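Local coordinates for protein putative phosphatase/phosphodiesterase MPN_349 (Mycoplasma pneumoniae M129, PDB 1T71) that binds two iron ions and probably hydrolyses phosphate esters, perhaps as a phosphodiesterase acting on 2',3'-cyclic nucleotides, at residues R119-L123 and L141-K147; D173-T177 and T194-A199; V204-G210 and C239-G245. All blocks are in the same frame, centred on the assembly; numbering follows the deposited sequence.

Contact 1. Residues R119-L123 and L141-K147; sequences RITNL and LKELILK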
# COMPACT_ATOMS: atom_id res chain seq x y z
N ARG A 119 -0.38 16.11 -1.62
CA ARG A 119 0.51 15.54 -0.62
C ARG A 119 0.27 14.04 -0.44
O ARG A 119 -0.88 13.59 -0.43
CB ARG A 119 0.31 16.26 0.71
CG ARG A 119 1.48 16.15 1.65
CD ARG A 119 1.28 17.01 2.89
NE ARG A 119 2.52 17.12 3.64
CZ ARG A 119 3.41 18.09 3.48
NH1 ARG A 119 3.20 19.06 2.60
NH2 ARG A 119 4.53 18.09 4.19
N ILE A 120 1.35 13.27 -0.35
CA ILE A 120 1.23 11.83 -0.13
C ILE A 120 2.01 11.51 1.13
O ILE A 120 3.21 11.80 1.22
CB ILE A 120 1.82 11.00 -1.30
CG1 ILE A 120 1.03 11.26 -2.59
CG2 ILE A 120 1.75 9.51 -0.95
CD1 ILE A 120 1.57 10.50 -3.80
N THR A 121 1.33 10.91 2.10
CA THR A 121 1.93 10.56 3.38
C THR A 121 1.74 9.08 3.69
O THR A 121 0.69 8.49 3.43
CB THR A 121 1.30 11.40 4.52
OG1 THR A 121 1.49 12.79 4.23
CG2 THR A 121 1.95 11.07 5.86
N ASN A 122 2.78 8.48 4.27
CA ASN A 122 2.81 7.06 4.63
C ASN A 122 3.11 6.99 6.13
O ASN A 122 4.01 7.67 6.62
CB ASN A 122 3.91 6.36 3.80
CG ASN A 122 4.02 4.86 4.09
OD1 ASN A 122 3.02 4.17 4.35
ND2 ASN A 122 5.24 4.33 4.00
N LEU A 123 2.34 6.19 6.85
CA LEU A 123 2.54 6.05 8.30
C LEU A 123 2.43 4.60 8.74
O LEU A 123 1.79 3.78 8.07
CB LEU A 123 1.49 6.88 9.05
CG LEU A 123 1.53 8.40 8.89
CD1 LEU A 123 0.12 8.97 9.06
CD2 LEU A 123 2.48 8.99 9.92
N LEU A 141 0.60 12.87 12.22
CA LEU A 141 -0.22 13.35 11.12
C LEU A 141 -0.95 14.63 11.49
O LEU A 141 -1.15 15.50 10.64
CB LEU A 141 -1.21 12.26 10.68
CG LEU A 141 -1.98 12.47 9.37
CD1 LEU A 141 -3.19 13.31 9.62
CD2 LEU A 141 -1.09 13.12 8.32
N LYS A 142 -1.35 14.75 12.75
CA LYS A 142 -2.06 15.94 13.23
C LYS A 142 -1.16 17.17 13.04
O LYS A 142 -1.58 18.18 12.46
CB LYS A 142 -2.42 15.76 14.70
CG LYS A 142 -3.65 16.52 15.16
CD LYS A 142 -3.33 17.91 15.65
CE LYS A 142 -4.56 18.58 16.25
NZ LYS A 142 -5.15 17.84 17.40
N GLU A 143 0.08 17.08 13.52
CA GLU A 143 1.03 18.17 13.39
C GLU A 143 1.26 18.54 11.93
O GLU A 143 1.35 19.72 11.58
CB GLU A 143 2.38 17.80 14.00
CG GLU A 143 2.46 18.01 15.49
CD GLU A 143 3.88 18.34 15.94
OE1 GLU A 143 4.08 18.57 17.15
OE2 GLU A 143 4.78 18.37 15.07
N LEU A 144 1.38 17.52 11.08
CA LEU A 144 1.59 17.77 9.66
C LEU A 144 0.39 18.51 9.08
O LEU A 144 0.54 19.46 8.33
CB LEU A 144 1.79 16.44 8.91
CG LEU A 144 2.20 16.54 7.44
CD1 LEU A 144 3.59 17.18 7.33
CD2 LEU A 144 2.21 15.16 6.81
N ILE A 145 -0.81 18.08 9.46
CA ILE A 145 -2.04 18.71 8.97
C ILE A 145 -2.07 20.19 9.34
O ILE A 145 -2.43 21.04 8.52
CB ILE A 145 -3.30 18.06 9.58
CG1 ILE A 145 -3.41 16.59 9.15
CG2 ILE A 145 -4.55 18.84 9.15
CD1 ILE A 145 -3.59 16.39 7.67
N LEU A 146 -1.71 20.49 10.59
CA LEU A 146 -1.72 21.86 11.08
C LEU A 146 -0.74 22.75 10.32
O LEU A 146 -0.77 23.97 10.45
CB LEU A 146 -1.43 21.89 12.58
CG LEU A 146 -2.48 21.15 13.42
CD1 LEU A 146 -2.08 21.15 14.89
CD2 LEU A 146 -3.84 21.83 13.24
N LYS A 147 0.14 22.13 9.54
CA LYS A 147 1.10 22.87 8.73
C LYS A 147 0.34 23.51 7.56
O LYS A 147 0.80 24.46 6.94
CB LYS A 147 2.20 21.92 8.23
CG LYS A 147 3.13 22.50 7.19
CD LYS A 147 2.52 22.44 5.80
CE LYS A 147 2.28 21.00 5.36
NZ LYS A 147 3.54 20.22 5.35
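Leu123 lays its side chain against Leu141 of helix 137-145, with CD1 3.9 Å from CB of Leu141. This is a purely apolar meeting, suited to two buried leucines. Two residues back along the strand, Thr121 turns its branched side chain to the same helix: CG2 lies 4.4 Å from CD2 of Leu141, and OG1 3.6 Å from CD2 of Leu144. A beta-branched residue fits an extended strand, and its hydroxyl is not wasted beneath leucine methyls, because it hydrogen-bonds to Ser108 on strand 108-112. The alternation of the strand places Arg119, Thr121 and Leu123 on the helix side, while Ile120 and Asn122 belong to the other face. The helix answers with Leu141 and Leu144, three residues apart and hence nearly one turn. Here a helix covers a sheet within the beta-alpha-beta unit formed by strand 117-124, helix 137-145 and strand 152-158. The short axes run almost antiparallel, at 164° and 11.3 Å, as expected for a helix returning the chain towards the start of the next parallel strand. That strand ends at His158, an iron ligand whose side chain is about 7 Å from that of Leu123. At the outer end the long Arg119 reaches Leu144, with NH2 3.4 Å from CD1. Lys147 is poorly ordered, so the proximity of its like-charged NZ to this guanidinium carries little weight.

Contact 2. Residues D173-T177 and T194-A199; sequences DGYVT and TPKGSA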
# COMPACT_ATOMS: atom_id res chain seq x y z
N ASP A 173 -11.10 11.97 9.46
CA ASP A 173 -12.05 11.93 8.35
C ASP A 173 -12.10 13.11 7.38
O ASP A 173 -11.84 12.94 6.20
CB ASP A 173 -13.46 11.64 8.86
CG ASP A 173 -14.45 11.40 7.72
OD1 ASP A 173 -15.62 11.08 7.99
OD2 ASP A 173 -14.05 11.52 6.54
N GLY A 174 -12.44 14.30 7.83
CA GLY A 174 -12.51 15.38 6.86
C GLY A 174 -11.26 16.22 6.66
O GLY A 174 -11.21 17.05 5.76
N TYR A 175 -10.26 15.99 7.49
CA TYR A 175 -9.02 16.76 7.44
C TYR A 175 -8.04 16.30 6.37
O TYR A 175 -6.99 16.91 6.18
CB TYR A 175 -8.34 16.72 8.80
CG TYR A 175 -9.13 17.44 9.86
CD1 TYR A 175 -8.81 18.75 10.22
CD2 TYR A 175 -10.23 16.84 10.47
CE1 TYR A 175 -9.57 19.45 11.16
CE2 TYR A 175 -10.99 17.53 11.42
CZ TYR A 175 -10.65 18.83 11.75
OH TYR A 175 -11.40 19.53 12.67
N VAL A 176 -8.39 15.22 5.67
CA VAL A 176 -7.55 14.67 4.61
C VAL A 176 -8.42 14.19 3.46
O VAL A 176 -9.64 14.04 3.62
CB VAL A 176 -6.68 13.52 5.18
CG1 VAL A 176 -6.32 12.53 4.10
CG2 VAL A 176 -5.40 14.09 5.79
N THR A 177 -7.82 13.97 2.30
CA THR A 177 -8.56 13.51 1.13
C THR A 177 -8.86 12.02 1.21
O THR A 177 -10.01 11.61 1.03
CB THR A 177 -7.77 13.78 -0.17
OG1 THR A 177 -7.36 15.15 -0.21
CG2 THR A 177 -8.64 13.49 -1.39
N THR A 194 -16.71 9.09 2.55
CA THR A 194 -17.23 9.27 3.90
C THR A 194 -18.25 10.41 3.97
O THR A 194 -18.37 11.20 3.04
CB THR A 194 -16.10 9.60 4.90
OG1 THR A 194 -15.60 10.91 4.64
CG2 THR A 194 -14.95 8.58 4.77
N PRO A 195 -19.01 10.49 5.08
CA PRO A 195 -20.01 11.55 5.26
C PRO A 195 -19.36 12.93 5.27
O PRO A 195 -20.06 13.94 5.18
CB PRO A 195 -20.63 11.21 6.62
CG PRO A 195 -20.49 9.73 6.70
CD PRO A 195 -19.08 9.51 6.18
N LYS A 196 -18.03 12.96 5.39
CA LYS A 196 -17.27 14.21 5.41
C LYS A 196 -16.59 14.50 4.07
O LYS A 196 -15.88 15.49 3.94
CB LYS A 196 -16.19 14.18 6.50
CG LYS A 196 -16.57 14.87 7.80
CD LYS A 196 -17.24 13.94 8.77
CE LYS A 196 -17.32 14.58 10.16
NZ LYS A 196 -15.99 14.97 10.68
N GLY A 197 -16.77 13.62 3.09
CA GLY A 197 -16.18 13.88 1.79
C GLY A 197 -14.82 13.30 1.50
O GLY A 197 -14.18 13.70 0.53
N SER A 198 -14.36 12.36 2.33
CA SER A 198 -13.07 11.72 2.09
C SER A 198 -13.32 10.32 1.56
O SER A 198 -14.46 9.88 1.44
CB SER A 198 -12.27 11.62 3.38
OG SER A 198 -11.95 12.90 3.88
N ALA A 199 -12.24 9.63 1.23
CA ALA A 199 -12.35 8.25 0.77
C ALA A 199 -11.70 7.42 1.87
O ALA A 199 -10.65 7.79 2.40
CB ALA A 199 -11.61 8.07 -0.54
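This is a polar loop-to-loop contact in which the turn of a beta hairpin packs against the loop leading from helix 162-172 into strand 178-182. The hairpin joins strands 192-193 and 199-201; its type I turn, Thr194 to Gly197, is followed by a classic G1 bulge. Gly197 N bonds to Thr194 O at 2.9 Å and Thr194 N to Ser198 O at 2.6 Å, and the positive phi of Gly197 explains the glycine. Thr194 OG1 accepts from Lys196 N at 3.3 Å, an ST turn, and from Ser198 N at 3.0 Å, while giving its own proton to Asp173 OD2 at 2.5 Å. A hydroxyl that accepts and donates at once is what this position needs, and the buried carboxylate is a natural acceptor. The aliphatic part of Lys196 lies alongside, with CD 3.4 Å from Asp173 OD1 and CB 3.9 Å from the CA of Gly174. Where the strands begin, Ala199 N bonds to Thr177 O at 3.0 Å, starting the parallel pairing of strands 178-182 and 199-201. Between these ends sits the small Ser198, whose OG lies a very short 2.3 Å from Asp173 O and 2.6 Å from Val176 O, two acceptors within reach of one proton.

Contact 3. Residues V204-G210 and C239-G245; sequences VGMCGPG and CGAQLNG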
# COMPACT_ATOMS: atom_id res chain seq x y z
N VAL A 204 -6.77 -1.96 1.52
CA VAL A 204 -6.83 -2.04 0.07
C VAL A 204 -6.61 -3.46 -0.43
O VAL A 204 -7.19 -3.89 -1.43
CB VAL A 204 -5.77 -1.13 -0.58
CG1 VAL A 204 -5.80 -1.29 -2.11
CG2 VAL A 204 -6.01 0.32 -0.19
N GLY A 205 -5.79 -4.21 0.28
CA GLY A 205 -5.51 -5.57 -0.15
C GLY A 205 -4.10 -5.66 -0.71
O GLY A 205 -3.31 -4.73 -0.59
N MET A 206 -3.80 -6.78 -1.36
CA MET A 206 -2.47 -7.04 -1.90
C MET A 206 -2.45 -7.31 -3.41
O MET A 206 -3.44 -7.75 -4.00
CB MET A 206 -1.87 -8.24 -1.15
CG MET A 206 -0.66 -8.89 -1.79
SD MET A 206 -0.17 -10.45 -0.98
CE MET A 206 -1.53 -11.50 -1.43
N CYS A 207 -1.31 -7.01 -4.03
CA CYS A 207 -1.10 -7.30 -5.44
C CYS A 207 0.04 -8.32 -5.40
O CYS A 207 1.21 -7.95 -5.27
CB CYS A 207 -0.68 -6.05 -6.21
SG CYS A 207 -1.97 -4.78 -6.40
N GLY A 208 -0.30 -9.60 -5.47
CA GLY A 208 0.71 -10.65 -5.42
C GLY A 208 0.11 -12.03 -5.63
O GLY A 208 -0.87 -12.16 -6.36
N PRO A 209 0.68 -13.08 -5.01
CA PRO A 209 0.15 -14.44 -5.16
C PRO A 209 -1.34 -14.50 -4.88
O PRO A 209 -1.85 -13.73 -4.05
CB PRO A 209 0.97 -15.24 -4.14
CG PRO A 209 2.29 -14.52 -4.15
CD PRO A 209 1.85 -13.07 -4.12
N GLY A 210 -2.04 -15.40 -5.56
CA GLY A 210 -3.48 -15.51 -5.38
C GLY A 210 -3.97 -16.64 -4.49
O GLY A 210 -3.32 -17.00 -3.50
N CYS A 239 1.85 -19.40 -6.69
CA CYS A 239 0.50 -19.85 -7.02
C CYS A 239 -0.46 -18.73 -7.41
O CYS A 239 -0.90 -17.96 -6.57
CB CYS A 239 -0.07 -20.64 -5.84
SG CYS A 239 -1.55 -21.59 -6.24
N GLY A 240 -0.77 -18.66 -8.71
CA GLY A 240 -1.70 -17.66 -9.21
C GLY A 240 -1.38 -16.22 -8.87
O GLY A 240 -0.24 -15.89 -8.56
N ALA A 241 -2.38 -15.35 -8.93
CA ALA A 241 -2.16 -13.94 -8.64
C ALA A 241 -3.44 -13.15 -8.42
O ALA A 241 -4.52 -13.54 -8.87
CB ALA A 241 -1.36 -13.30 -9.77
N GLN A 242 -3.30 -12.02 -7.73
CA GLN A 242 -4.43 -11.15 -7.47
C GLN A 242 -3.97 -9.71 -7.47
O GLN A 242 -2.83 -9.40 -7.09
CB GLN A 242 -5.09 -11.49 -6.13
CG GLN A 242 -4.18 -11.35 -4.91
CD GLN A 242 -4.87 -11.73 -3.62
OE1 GLN A 242 -5.87 -11.13 -3.22
NE2 GLN A 242 -4.35 -12.75 -2.94
N LEU A 243 -4.85 -8.83 -7.92
CA LEU A 243 -4.60 -7.40 -7.98
C LEU A 243 -5.74 -6.74 -7.22
O LEU A 243 -6.91 -7.00 -7.50
CB LEU A 243 -4.59 -6.94 -9.44
CG LEU A 243 -4.48 -5.45 -9.80
CD1 LEU A 243 -5.66 -4.67 -9.27
CD2 LEU A 243 -3.20 -4.90 -9.26
N ASN A 244 -5.40 -5.89 -6.25
CA ASN A 244 -6.40 -5.20 -5.46
C ASN A 244 -6.05 -3.72 -5.33
O ASN A 244 -4.91 -3.36 -5.05
CB ASN A 244 -6.49 -5.83 -4.08
CG ASN A 244 -7.07 -7.23 -4.12
OD1 ASN A 244 -8.28 -7.41 -4.18
ND2 ASN A 244 -6.19 -8.24 -4.12
N GLY A 245 -7.04 -2.87 -5.55
CA GLY A 245 -6.78 -1.45 -5.47
C GLY A 245 -8.03 -0.62 -5.34
O GLY A 245 -9.14 -1.15 -5.18
O HOH W 1 -9.54 -3.10 -3.04
O HOH W 2 -5.27 -9.20 -1.31
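Cys239 opens the contact through its backbone, its O accepting from Gly210 N at 3.0 Å. Gly240 follows with a positive phi that favours glycine. At Ala241 the chains are so close that CA lies 3.2 Å from Gly208 O, a CA-H...O contact, and a side chain on Gly210 would strike Ala241 N. Gln242 then forms the single antiparallel bridge, a hydrogen-bonded pair with Gly208: Gln242 N to Gly208 O is 2.8 Å, and the weak return bond from Gly208 N to Gln242 O is 3.0 Å. Its long amide also reaches over the partner, NE2 donating to Pro209 O at 2.9 Å, while OE1 shares water 2 with Met206 N. The CA-to-CB bond of Leu243 points away, and its side chain packs on helix 15-23, yet CD2 lies 3.1 Å from Cys207 SG. Asn244 turns back, donating from ND2 to Met206 O at 2.8 Å and using OD1 for Arg264. At Gly245, CA packs 3.5 Å from Val204 CG1, and water 1 donates to both Val204 O and Gly245 O. Amide side chains and waters thus supplement sparse backbone bonding, holding to strand 241-249 an irregular segment whose Met206 side chain is about 3 Å from that of the iron ligand His185.

How the contacts relate
Followed from the N terminus, the three contacts come in series, each loop closing before the next opens, so none nests or crosses. Contact 1 closes 17 residues between a strand and the helix that covers it. Contact 2 closes 16 residues at one end of the same mixed sheet, spanning strand 178-182 and the first arm of a hairpin. The two touch where Ile145 CD1 meets Val176 CG2 at 3.5 Å. Contact 3 closes a longer excursion of 28 residues containing helix 219-226. It lies across the chain's centre from contact 1, about 28 Å between centres, and ties the segment following strand 199-201 to strand 241-249 of the other large sheet.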